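Local structure of chitinase (Paenibacillus sp. FPU-7, 5GZT) at residues Ser180-Lys185 / Thr259-Val264; Tyr204-Asn209 / Tyr224-Asn229; His982-Tyr987 / Thr1089-Glu1094; His1034-Gln1039 / Ala1074-Asn1079. The protein probably hydrolyses internal N-acetyl-beta-D-glucosaminide (1->4)-beta-linkages in chitin and chitodextrins as a chitin-binding endochitinase with two family 18 glycosyl hydrolase regions. All blocks are in the same frame, centred on the assembly; numbering follows the deposited sequence.

Contact 1 (Ser180-Lys185 / Thr259-Val264); sequences SNPVVK and TAKGSV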
# COMPACT_ATOMS: atom_id res chain seq x y z
N SER B 180 5.34 -46.19 0.86
CA SER B 180 4.23 -46.19 -0.10
C SER B 180 3.57 -44.83 -0.26
O SER B 180 3.25 -44.44 -1.38
CB SER B 180 3.13 -47.18 0.30
OG SER B 180 3.29 -48.40 -0.39
N ASN B 181 3.35 -44.15 0.86
CA ASN B 181 2.39 -43.03 0.94
C ASN B 181 2.73 -41.79 0.12
O ASN B 181 3.91 -41.43 -0.01
CB ASN B 181 2.19 -42.59 2.40
CG ASN B 181 1.39 -43.60 3.20
OD1 ASN B 181 0.44 -44.20 2.70
ND2 ASN B 181 1.76 -43.77 4.47
N PRO B 182 1.68 -41.11 -0.42
CA PRO B 182 1.89 -39.79 -1.03
C PRO B 182 2.21 -38.72 0.03
O PRO B 182 1.38 -38.41 0.89
CB PRO B 182 0.56 -39.50 -1.75
CG PRO B 182 -0.45 -40.38 -1.09
CD PRO B 182 0.28 -41.57 -0.54
N VAL B 183 3.44 -38.21 -0.03
CA VAL B 183 3.91 -37.10 0.80
C VAL B 183 4.06 -35.89 -0.12
O VAL B 183 4.57 -36.04 -1.24
CB VAL B 183 5.27 -37.47 1.46
CG1 VAL B 183 6.00 -36.26 2.04
CG2 VAL B 183 5.07 -38.54 2.53
N VAL B 184 3.59 -34.72 0.33
CA VAL B 184 3.83 -33.41 -0.35
C VAL B 184 4.83 -32.56 0.42
O VAL B 184 4.53 -32.18 1.54
CB VAL B 184 2.52 -32.56 -0.46
CG1 VAL B 184 2.83 -31.16 -1.03
CG2 VAL B 184 1.46 -33.29 -1.29
N LYS B 185 5.99 -32.26 -0.17
CA LYS B 185 6.95 -31.24 0.36
C LYS B 185 6.91 -29.88 -0.40
O LYS B 185 7.17 -29.82 -1.61
CB LYS B 185 8.37 -31.75 0.29
CG LYS B 185 8.60 -33.06 1.04
CD LYS B 185 10.07 -33.49 1.02
CE LYS B 185 11.02 -32.50 1.68
NZ LYS B 185 10.53 -32.04 3.01
N THR B 259 -1.86 -34.20 -2.23
CA THR B 259 -2.01 -35.23 -3.29
C THR B 259 -2.84 -36.45 -2.80
O THR B 259 -3.19 -36.56 -1.61
CB THR B 259 -0.61 -35.75 -3.76
OG1 THR B 259 0.24 -36.06 -2.63
CG2 THR B 259 0.09 -34.71 -4.64
N ALA B 260 -3.16 -37.37 -3.71
CA ALA B 260 -3.71 -38.68 -3.33
C ALA B 260 -3.34 -39.77 -4.34
O ALA B 260 -2.65 -39.49 -5.32
CB ALA B 260 -5.22 -38.61 -3.14
N LYS B 261 -3.77 -41.00 -4.05
CA LYS B 261 -3.92 -42.07 -5.05
C LYS B 261 -5.20 -42.84 -4.72
O LYS B 261 -5.18 -43.69 -3.83
CB LYS B 261 -2.74 -43.05 -5.07
CG LYS B 261 -1.36 -42.43 -5.17
CD LYS B 261 -0.55 -42.50 -3.88
CE LYS B 261 0.66 -43.41 -4.00
NZ LYS B 261 0.34 -44.73 -4.60
N GLY B 262 -6.30 -42.50 -5.41
CA GLY B 262 -7.63 -43.09 -5.16
C GLY B 262 -7.84 -43.68 -3.77
O GLY B 262 -7.53 -44.85 -3.55
N SER B 263 -8.34 -42.87 -2.83
CA SER B 263 -8.50 -43.21 -1.39
C SER B 263 -7.30 -42.77 -0.54
O SER B 263 -7.48 -41.89 0.32
CB SER B 263 -8.83 -44.70 -1.14
OG SER B 263 -9.35 -44.89 0.17
N VAL B 264 -6.11 -43.35 -0.76
CA VAL B 264 -4.90 -42.95 0.02
C VAL B 264 -4.58 -41.43 -0.16
O VAL B 264 -3.81 -41.04 -1.04
CB VAL B 264 -3.64 -43.88 -0.18
CG1 VAL B 264 -3.90 -45.28 0.38
CG2 VAL B 264 -3.16 -44.00 -1.62
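Pro-182 lies against the bent aliphatic chain of Lys-261, and two residues further on Val-184 meets Thr-259; in both pairs the side chains cross obliquely. The contact joins the chain leading into strand 184-191 to the tight turn of the beta hairpin formed by strands 251-261 and 264-284, where Lys-261 N bonds to Val-264 O. The proline ring points at the turn. Its CG sits 3.5 Å from Lys-261 CD, and the same Pro-182 CG comes 3.4 Å from Val-264 O. The lysine chain bends at chi2, chi3 and chi4, and its CE passes 3.8 Å from the carbonyl O of Ser-180. Thr-259 holds OG1 between its backbone N and carbonyl carbon, the crowded position (chi1 47°), which turns the hydroxyl toward the opposite segment. There OG1 meets only carbon: Val-184 CG2 at 3.3 Å and Pro-182 CB at 3.6 Å. The methyl CG2 of Thr-259 lies 3.9 Å from the same Val-184 CG2. Strand 264-284 touches both segments, with Ser-266 OG hydrogen-bonded to Pro-182 O and the Ser-266 backbone paired with Thr-259. Val-184 also packs on Val-269 and Phe-201. Across the contact itself the attraction is therefore van der Waals and hydrophobic, and the polar bonds holding the two segments are made within the turn or to Ser-266, Asn-202 and Asn-209. The buried Thr-259 OG1 finds no hydrogen-bond partner in the model, which probably offsets part of the gain from covering the proline and valine.

Contact 2 (Tyr204-Asn209 / Tyr224-Asn229); sequences YGWDNN and YTYEKN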
# COMPACT_ATOMS: atom_id res chain seq x y z
N TYR B 204 5.89 -36.56 -3.86
CA TYR B 204 6.21 -37.98 -3.89
C TYR B 204 4.89 -38.75 -4.03
O TYR B 204 3.84 -38.33 -3.49
CB TYR B 204 6.99 -38.40 -2.64
CG TYR B 204 8.23 -37.55 -2.35
CD1 TYR B 204 9.15 -37.23 -3.37
CD2 TYR B 204 8.49 -37.08 -1.06
CE1 TYR B 204 10.27 -36.46 -3.10
CE2 TYR B 204 9.61 -36.32 -0.79
CZ TYR B 204 10.50 -36.01 -1.81
OH TYR B 204 11.61 -35.26 -1.54
N GLY B 205 4.94 -39.85 -4.78
CA GLY B 205 3.75 -40.61 -5.13
C GLY B 205 2.81 -39.83 -6.04
O GLY B 205 1.58 -39.85 -5.85
N TRP B 206 3.40 -39.14 -7.02
CA TRP B 206 2.61 -38.37 -7.97
C TRP B 206 1.66 -39.35 -8.65
O TRP B 206 2.11 -40.21 -9.40
CB TRP B 206 3.50 -37.65 -9.02
CG TRP B 206 2.66 -36.85 -10.02
CD1 TRP B 206 2.62 -37.00 -11.38
CD2 TRP B 206 1.72 -35.83 -9.70
NE1 TRP B 206 1.72 -36.12 -11.93
CE2 TRP B 206 1.16 -35.38 -10.92
CE3 TRP B 206 1.30 -35.23 -8.50
CZ2 TRP B 206 0.20 -34.36 -10.97
CZ3 TRP B 206 0.34 -34.22 -8.55
CH2 TRP B 206 -0.20 -33.80 -9.78
N ASP B 207 0.36 -39.24 -8.35
CA ASP B 207 -0.64 -40.05 -9.05
C ASP B 207 -1.58 -39.13 -9.80
O ASP B 207 -2.82 -39.28 -9.75
CB ASP B 207 -1.38 -41.00 -8.08
CG ASP B 207 -2.33 -42.02 -8.79
OD1 ASP B 207 -2.07 -42.42 -9.95
OD2 ASP B 207 -3.35 -42.40 -8.16
N ASN B 208 -0.98 -38.18 -10.52
CA ASN B 208 -1.72 -37.37 -11.46
C ASN B 208 -3.00 -36.78 -10.80
O ASN B 208 -4.09 -36.76 -11.39
CB ASN B 208 -2.06 -38.25 -12.66
CG ASN B 208 -2.41 -37.44 -13.89
OD1 ASN B 208 -3.59 -37.29 -14.23
ND2 ASN B 208 -1.38 -36.89 -14.55
N ASN B 209 -2.85 -36.33 -9.55
CA ASN B 209 -3.90 -35.61 -8.86
C ASN B 209 -3.32 -34.85 -7.67
O ASN B 209 -2.30 -35.26 -7.05
CB ASN B 209 -5.05 -36.51 -8.40
CG ASN B 209 -4.84 -37.04 -6.99
OD1 ASN B 209 -3.80 -37.64 -6.69
ND2 ASN B 209 -5.81 -36.80 -6.12
N TYR B 224 -8.48 -25.52 -6.34
CA TYR B 224 -7.91 -25.92 -7.60
C TYR B 224 -7.48 -27.40 -7.52
O TYR B 224 -6.86 -27.82 -6.53
CB TYR B 224 -6.73 -24.99 -7.97
CG TYR B 224 -7.15 -23.54 -8.23
CD1 TYR B 224 -7.72 -23.14 -9.46
CD2 TYR B 224 -7.01 -22.57 -7.23
CE1 TYR B 224 -8.13 -21.82 -9.68
CE2 TYR B 224 -7.38 -21.26 -7.46
CZ TYR B 224 -7.95 -20.88 -8.67
OH TYR B 224 -8.31 -19.57 -8.84
N THR B 225 -7.83 -28.18 -8.56
CA THR B 225 -7.48 -29.62 -8.64
C THR B 225 -6.77 -29.95 -9.94
O THR B 225 -7.08 -29.32 -10.97
CB THR B 225 -8.74 -30.51 -8.54
OG1 THR B 225 -9.69 -30.16 -9.57
CG2 THR B 225 -9.37 -30.40 -7.12
N TYR B 226 -5.85 -30.92 -9.93
CA TYR B 226 -5.31 -31.46 -11.21
C TYR B 226 -6.42 -31.96 -12.16
O TYR B 226 -6.27 -31.90 -13.38
CB TYR B 226 -4.29 -32.58 -11.00
CG TYR B 226 -3.36 -32.78 -12.19
CD1 TYR B 226 -3.74 -33.56 -13.31
CD2 TYR B 226 -2.09 -32.21 -12.21
CE1 TYR B 226 -2.88 -33.73 -14.40
CE2 TYR B 226 -1.23 -32.38 -13.30
CZ TYR B 226 -1.62 -33.14 -14.39
OH TYR B 226 -0.75 -33.30 -15.44
N GLU B 227 -7.53 -32.42 -11.58
CA GLU B 227 -8.71 -32.87 -12.35
C GLU B 227 -9.34 -31.74 -13.19
O GLU B 227 -9.28 -31.78 -14.43
CB GLU B 227 -9.76 -33.54 -11.42
CG GLU B 227 -9.45 -34.99 -11.00
CD GLU B 227 -8.14 -35.18 -10.22
OE1 GLU B 227 -7.66 -34.25 -9.51
OE2 GLU B 227 -7.58 -36.30 -10.31
N LYS B 228 -9.91 -30.73 -12.54
CA LYS B 228 -10.51 -29.58 -13.27
C LYS B 228 -9.48 -28.63 -13.92
O LYS B 228 -9.80 -28.00 -14.95
CB LYS B 228 -11.45 -28.75 -12.37
CG LYS B 228 -12.95 -28.93 -12.62
CD LYS B 228 -13.69 -29.30 -11.35
CE LYS B 228 -13.35 -30.72 -10.95
NZ LYS B 228 -13.71 -31.00 -9.54
N ASN B 229 -8.28 -28.54 -13.35
CA ASN B 229 -7.41 -27.37 -13.56
C ASN B 229 -5.97 -27.70 -13.92
O ASN B 229 -5.09 -26.88 -13.64
CB ASN B 229 -7.37 -26.49 -12.27
CG ASN B 229 -8.74 -26.22 -11.69
OD1 ASN B 229 -9.09 -26.71 -10.60
ND2 ASN B 229 -9.53 -25.42 -12.40
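Tyr-226 and Trp-206 form an offset edge-to-face (T-shaped) aromatic pair, the edge of Trp-206 toward the face of Tyr-226, with ring centroids 5.2 Å apart and planes at 72°. The pair links the loop between strands 197-203 and 210-215 to the single weakly bonded helical turn that follows strand 221-225. Tyr-226 gives up the most surface. Its CG is anti to the backbone N (chi1 -158°), and its CE2 lies 3.4 Å from Trp-206 CZ2, near the plane of the indole. Beside CE1 of the tyrosine, Asn-208 crosses at about a right angle, its ND2 3.5 Å from Tyr-226 CE1 and its amide plane turned 63° from the ring. Asn-208 N also stands over the centre of the Trp-206 ring. Asn-209 brings CA to 3.7 Å from Tyr-226 CB and its CB to 3.2 Å from Glu-227 OE2, while its OD1 is engaged by Ala-260 N of strand 251-261. Val-235 touches both Trp-206 and Tyr-226. Thr-225, at the N-cap position of the helical turn, accepts Lys-228 N on OG1 at 3.0 Å. In a separate side-chain to backbone bond, Thr-225 N donates to Asn-229 OD1 at 2.8 Å, in the carbonyl plane on a lone pair.

Contact 3 (His982-Tyr987 / Thr1089-Glu1094); sequences HQASVY and TYDDEE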
# COMPACT_ATOMS: atom_id res chain seq x y z
N HIS B 982 -24.22 16.45 -5.18
CA HIS B 982 -24.44 17.65 -5.97
C HIS B 982 -24.99 17.22 -7.34
O HIS B 982 -24.39 16.30 -8.01
CB HIS B 982 -23.15 18.36 -6.18
CG HIS B 982 -22.50 18.84 -4.91
ND1 HIS B 982 -23.08 19.78 -4.09
CD2 HIS B 982 -21.28 18.55 -4.38
CE1 HIS B 982 -22.27 20.03 -3.08
NE2 HIS B 982 -21.16 19.32 -3.25
N GLN B 983 -26.14 17.78 -7.67
CA GLN B 983 -26.84 17.46 -8.96
C GLN B 983 -26.25 18.18 -10.18
O GLN B 983 -26.46 17.72 -11.29
CB GLN B 983 -28.34 17.73 -8.89
CG GLN B 983 -28.79 19.19 -8.78
CD GLN B 983 -29.58 19.73 -9.99
OE1 GLN B 983 -29.56 19.14 -11.13
NE2 GLN B 983 -30.21 20.88 -9.77
N ALA B 984 -25.49 19.25 -9.95
CA ALA B 984 -25.02 20.13 -10.99
C ALA B 984 -23.62 20.72 -10.77
O ALA B 984 -23.26 21.75 -11.36
CB ALA B 984 -26.00 21.26 -11.13
N SER B 985 -22.79 20.06 -9.96
CA SER B 985 -21.54 20.72 -9.54
C SER B 985 -20.56 20.92 -10.68
O SER B 985 -20.32 19.98 -11.48
CB SER B 985 -20.84 19.92 -8.45
OG SER B 985 -20.59 18.60 -8.85
N VAL B 986 -19.94 22.09 -10.73
CA VAL B 986 -18.94 22.37 -11.74
C VAL B 986 -17.64 21.57 -11.60
O VAL B 986 -17.17 21.05 -12.65
CB VAL B 986 -18.75 23.86 -11.96
CG1 VAL B 986 -18.66 24.64 -10.66
CG2 VAL B 986 -17.57 24.14 -12.87
N TYR B 987 -17.14 21.34 -10.37
CA TYR B 987 -16.09 20.35 -10.12
C TYR B 987 -16.54 19.21 -9.22
O TYR B 987 -17.60 19.26 -8.56
CB TYR B 987 -14.81 21.04 -9.57
CG TYR B 987 -14.26 22.19 -10.46
CD1 TYR B 987 -13.38 21.97 -11.52
CD2 TYR B 987 -14.57 23.46 -10.18
CE1 TYR B 987 -12.87 23.06 -12.30
CE2 TYR B 987 -14.12 24.51 -10.95
CZ TYR B 987 -13.28 24.32 -12.01
OH TYR B 987 -12.88 25.49 -12.74
N THR B 1089 -29.87 20.71 -3.68
CA THR B 1089 -28.70 20.90 -4.55
C THR B 1089 -29.15 21.60 -5.80
O THR B 1089 -30.15 21.19 -6.44
CB THR B 1089 -28.01 19.58 -4.85
OG1 THR B 1089 -27.09 19.73 -5.93
CG2 THR B 1089 -29.01 18.43 -5.12
N TYR B 1090 -28.47 22.68 -6.11
CA TYR B 1090 -28.93 23.61 -7.12
C TYR B 1090 -27.77 24.41 -7.69
O TYR B 1090 -26.63 24.26 -7.15
CB TYR B 1090 -30.03 24.54 -6.53
CG TYR B 1090 -29.58 25.48 -5.45
CD1 TYR B 1090 -29.20 25.02 -4.17
CD2 TYR B 1090 -29.54 26.83 -5.67
CE1 TYR B 1090 -28.76 25.89 -3.19
CE2 TYR B 1090 -29.14 27.74 -4.68
CZ TYR B 1090 -28.74 27.27 -3.44
OH TYR B 1090 -28.30 28.19 -2.49
N ASP B 1091 -28.01 25.23 -8.75
CA ASP B 1091 -27.06 26.25 -9.19
C ASP B 1091 -27.50 27.57 -8.68
O ASP B 1091 -28.66 27.86 -8.78
CB ASP B 1091 -26.95 26.41 -10.77
CG ASP B 1091 -25.91 25.49 -11.41
OD1 ASP B 1091 -24.83 25.31 -10.78
OD2 ASP B 1091 -26.24 24.86 -12.47
N ASP B 1092 -26.56 28.44 -8.31
CA ASP B 1092 -26.87 29.85 -7.96
C ASP B 1092 -25.99 30.82 -8.66
O ASP B 1092 -25.26 30.41 -9.61
CB ASP B 1092 -26.87 30.08 -6.42
CG ASP B 1092 -25.46 30.12 -5.80
OD1 ASP B 1092 -24.45 29.90 -6.53
OD2 ASP B 1092 -25.41 30.35 -4.56
N GLU B 1093 -26.00 32.09 -8.26
CA GLU B 1093 -25.18 33.04 -8.96
C GLU B 1093 -23.69 32.75 -8.90
O GLU B 1093 -22.96 33.07 -9.85
CB GLU B 1093 -25.40 34.48 -8.50
CG GLU B 1093 -26.77 35.04 -8.78
CD GLU B 1093 -27.12 36.07 -7.72
OE1 GLU B 1093 -27.50 35.63 -6.65
OE2 GLU B 1093 -26.95 37.26 -7.94
N GLU B 1094 -23.23 32.16 -7.82
CA GLU B 1094 -21.83 31.89 -7.64
C GLU B 1094 -21.44 30.67 -8.49
O GLU B 1094 -20.39 30.65 -9.16
CB GLU B 1094 -21.50 31.58 -6.14
CG GLU B 1094 -20.11 32.11 -5.77
CD GLU B 1094 -19.57 31.69 -4.40
OE1 GLU B 1094 -20.36 31.22 -3.55
OE2 GLU B 1094 -18.32 31.74 -4.22
O HOH W 1 -25.10 21.27 -5.03
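Thr-1089 ends the last strand of the small sheet inserted after barrel strand 1015-1020, and it docks on Gln-983 in the long loop that follows barrel strand 964-967. The threonine hydroxyl is the hub. Gln-983 N donates to Thr-1089 OG1 at 2.8 Å in a nearly straight bond (172°), made possible by OG1 standing anti to its own backbone N (chi1 166°). A water bridges the same oxygen to the imidazole, 2.7 Å from Thr-1089 OG1 and 2.7 Å from His-982 ND1. The far nitrogen of that ring, NE2, is hydrogen-bonded to Asp-1069 OD2, which leaves both ring nitrogens with partners in this buried setting. Gln-983 bends at chi2 and crosses Thr-1089, its CG 3.4 Å from OG1 of the threonine; its NE2 then makes a weak bond of 3.3 Å to Thr-1089 O, while OE1 accepts from Asp-971 N. Further along, Ala-984 CB rests 3.8 Å from Asp-1091 OD2. That oxygen forms a salt bridge with Lys-1099 NZ, which also binds Ala-984 O, and Asp-1091 OD1 is hydrogen-bonded to Ser-1095 OG. Asp-1092 caps helix 1093-1106 through a weak bond from Glu-1094 N to its OD1. Such a junction, where a small alpha+beta insertion returns to the barrel's seventh helix, belongs to the family 18 chitinases that carry an insertion domain on their TIM barrel.

Contact 4 (His1034-Gln1039 / Ala1074-Asn1079); sequences HGLFQQ and APYLYN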
# COMPACT_ATOMS: atom_id res chain seq x y z
N HIS B 1034 -24.03 19.01 7.48
CA HIS B 1034 -25.15 19.69 6.91
C HIS B 1034 -25.85 18.88 5.81
O HIS B 1034 -26.32 19.44 4.85
CB HIS B 1034 -24.73 21.05 6.39
CG HIS B 1034 -23.83 21.79 7.30
ND1 HIS B 1034 -24.21 22.22 8.55
CD2 HIS B 1034 -22.54 22.19 7.15
CE1 HIS B 1034 -23.20 22.85 9.13
NE2 HIS B 1034 -22.18 22.86 8.29
N GLY B 1035 -25.92 17.57 5.98
CA GLY B 1035 -26.63 16.69 5.03
C GLY B 1035 -25.87 16.29 3.76
O GLY B 1035 -26.38 15.48 2.99
N LEU B 1036 -24.62 16.76 3.60
CA LEU B 1036 -23.87 16.55 2.36
C LEU B 1036 -23.25 15.18 2.32
O LEU B 1036 -22.46 14.84 3.19
CB LEU B 1036 -22.77 17.60 2.24
CG LEU B 1036 -21.86 17.48 1.00
CD1 LEU B 1036 -22.71 17.66 -0.25
CD2 LEU B 1036 -20.74 18.55 1.11
N PHE B 1037 -23.58 14.40 1.30
CA PHE B 1037 -23.09 13.02 1.11
C PHE B 1037 -23.52 12.14 2.31
O PHE B 1037 -22.72 11.34 2.81
CB PHE B 1037 -21.56 12.92 0.85
CG PHE B 1037 -21.06 13.83 -0.28
CD1 PHE B 1037 -21.64 13.77 -1.57
CD2 PHE B 1037 -19.98 14.68 -0.08
CE1 PHE B 1037 -21.16 14.59 -2.60
CE2 PHE B 1037 -19.49 15.50 -1.11
CZ PHE B 1037 -20.11 15.47 -2.34
N GLN B 1038 -24.78 12.30 2.72
CA GLN B 1038 -25.41 11.49 3.78
C GLN B 1038 -26.43 10.51 3.22
O GLN B 1038 -27.14 10.81 2.25
CB GLN B 1038 -26.06 12.41 4.83
CG GLN B 1038 -25.05 13.27 5.58
CD GLN B 1038 -23.87 12.47 6.14
OE1 GLN B 1038 -24.05 11.51 6.87
NE2 GLN B 1038 -22.66 12.89 5.80
N GLN B 1039 -26.45 9.31 3.78
CA GLN B 1039 -27.53 8.36 3.51
C GLN B 1039 -28.87 8.99 4.00
O GLN B 1039 -28.93 9.64 5.05
CB GLN B 1039 -27.19 7.04 4.17
CG GLN B 1039 -28.19 5.93 3.93
CD GLN B 1039 -28.36 5.57 2.46
OE1 GLN B 1039 -27.38 5.34 1.74
NE2 GLN B 1039 -29.62 5.51 2.01
N ALA B 1074 -20.04 24.41 -5.50
CA ALA B 1074 -21.46 24.14 -5.56
C ALA B 1074 -22.12 24.53 -4.27
O ALA B 1074 -21.63 24.13 -3.19
CB ALA B 1074 -21.70 22.65 -5.82
N PRO B 1075 -23.28 25.21 -4.38
CA PRO B 1075 -24.09 25.46 -3.21
C PRO B 1075 -25.09 24.35 -2.89
O PRO B 1075 -25.45 23.49 -3.74
CB PRO B 1075 -24.86 26.69 -3.62
CG PRO B 1075 -25.15 26.40 -5.10
CD PRO B 1075 -23.91 25.75 -5.60
N TYR B 1076 -25.50 24.35 -1.61
CA TYR B 1076 -26.55 23.50 -1.14
C TYR B 1076 -27.23 24.13 0.05
O TYR B 1076 -26.68 25.02 0.69
CB TYR B 1076 -26.09 22.09 -0.79
CG TYR B 1076 -24.97 21.92 0.23
CD1 TYR B 1076 -23.65 22.18 -0.10
CD2 TYR B 1076 -25.21 21.44 1.51
CE1 TYR B 1076 -22.61 21.99 0.83
CE2 TYR B 1076 -24.19 21.23 2.43
CZ TYR B 1076 -22.89 21.52 2.08
OH TYR B 1076 -21.88 21.33 2.97
N LEU B 1077 -28.45 23.68 0.30
CA LEU B 1077 -29.28 24.18 1.39
C LEU B 1077 -29.49 23.00 2.31
O LEU B 1077 -29.64 21.89 1.81
CB LEU B 1077 -30.64 24.66 0.88
CG LEU B 1077 -30.88 26.11 0.51
CD1 LEU B 1077 -29.68 26.93 0.16
CD2 LEU B 1077 -31.97 26.25 -0.55
N TYR B 1078 -29.48 23.25 3.64
CA TYR B 1078 -29.94 22.26 4.63
C TYR B 1078 -30.93 22.94 5.60
O TYR B 1078 -30.83 24.16 5.94
CB TYR B 1078 -28.76 21.59 5.35
CG TYR B 1078 -29.18 20.38 6.19
CD1 TYR B 1078 -29.64 19.23 5.58
CD2 TYR B 1078 -29.16 20.41 7.61
CE1 TYR B 1078 -30.08 18.15 6.31
CE2 TYR B 1078 -29.59 19.30 8.36
CZ TYR B 1078 -30.06 18.18 7.71
OH TYR B 1078 -30.47 17.03 8.37
N ASN B 1079 -31.94 22.17 5.95
CA ASN B 1079 -32.94 22.60 6.95
C ASN B 1079 -33.16 21.35 7.82
O ASN B 1079 -33.81 20.39 7.39
CB ASN B 1079 -34.25 23.10 6.32
CG ASN B 1079 -35.29 23.56 7.37
OD1 ASN B 1079 -35.26 23.15 8.53
ND2 ASN B 1079 -36.21 24.42 6.95
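Leu-1036 covers one face of the Tyr-1076 ring and His-1034 meets its edge, while the peptide between His-1034 and Gly-1035 lies over the ring of Tyr-1078. The two tyrosines leave the same side of strand 1074-1079 with different rotamers. Tyr-1076 has CG between its backbone N and carbonyl carbon (chi1 56°). Tyr-1078 instead has CG anti to the backbone N (chi1 -169°), which brings its ring up against the loop backbone. His-1034 C stands 3.6 Å above that ring, offset toward the rim, and Gly-1035 N follows on the same face. Having no side chain, Gly-1035 can bring its CA to 4.0 Å from Tyr-1078 CE1, in a backbone conformation with positive phi. The carbonyl His-1034 O is shared, 3.3 Å from Tyr-1078 CB and in the plane of the other ring, 3.7 Å from Tyr-1076 CE2. Leu-1036 extends with CG anti to the backbone N (chi1 178°) and crosses Tyr-1076 at about a right angle; its CD1 stands over the ring face while CD2 reaches the phenol end, 3.5 Å from Tyr-1076 OH. The His-1034 imidazole stacks on Tyr-1067, and Phe-1087 meets the Tyr-1076 ring. Gly-1035 to Gln-1038 form a type II beta turn, across which Gln-1038 NE2 donates to Leu-1036 O from above the carbonyl plane. Thr-980 OG1 bonds to Gly-1035 O and Gln-1038 N. A loop laid over the aromatic face of a four-stranded antiparallel sheet fits the insertion domain of family 18 chitinases, after the seventh TIM-barrel strand.

Overall arrangement
From the N terminus, contact 1 is the first to open and closes a loop of 73 residues, binding the entry to strand 184-191 to the end of strand 251-261. Contact 2 opens and closes within that loop, and the two touch, for example through Lys-185 on Tyr-204. The chain then runs on through the first family 18 region, the immunoglobulin-like domain and much of the second family 18 region before contact 3 opens, its centre about 68 Å from that of contact 1. Contact 4 lies wholly within the loop of contact 3, their centres about 12 Å apart. Contact 4 holds a loop of the insertion against its own sheet, and contact 3 ties that sheet's end to the loop after barrel strand 964-967.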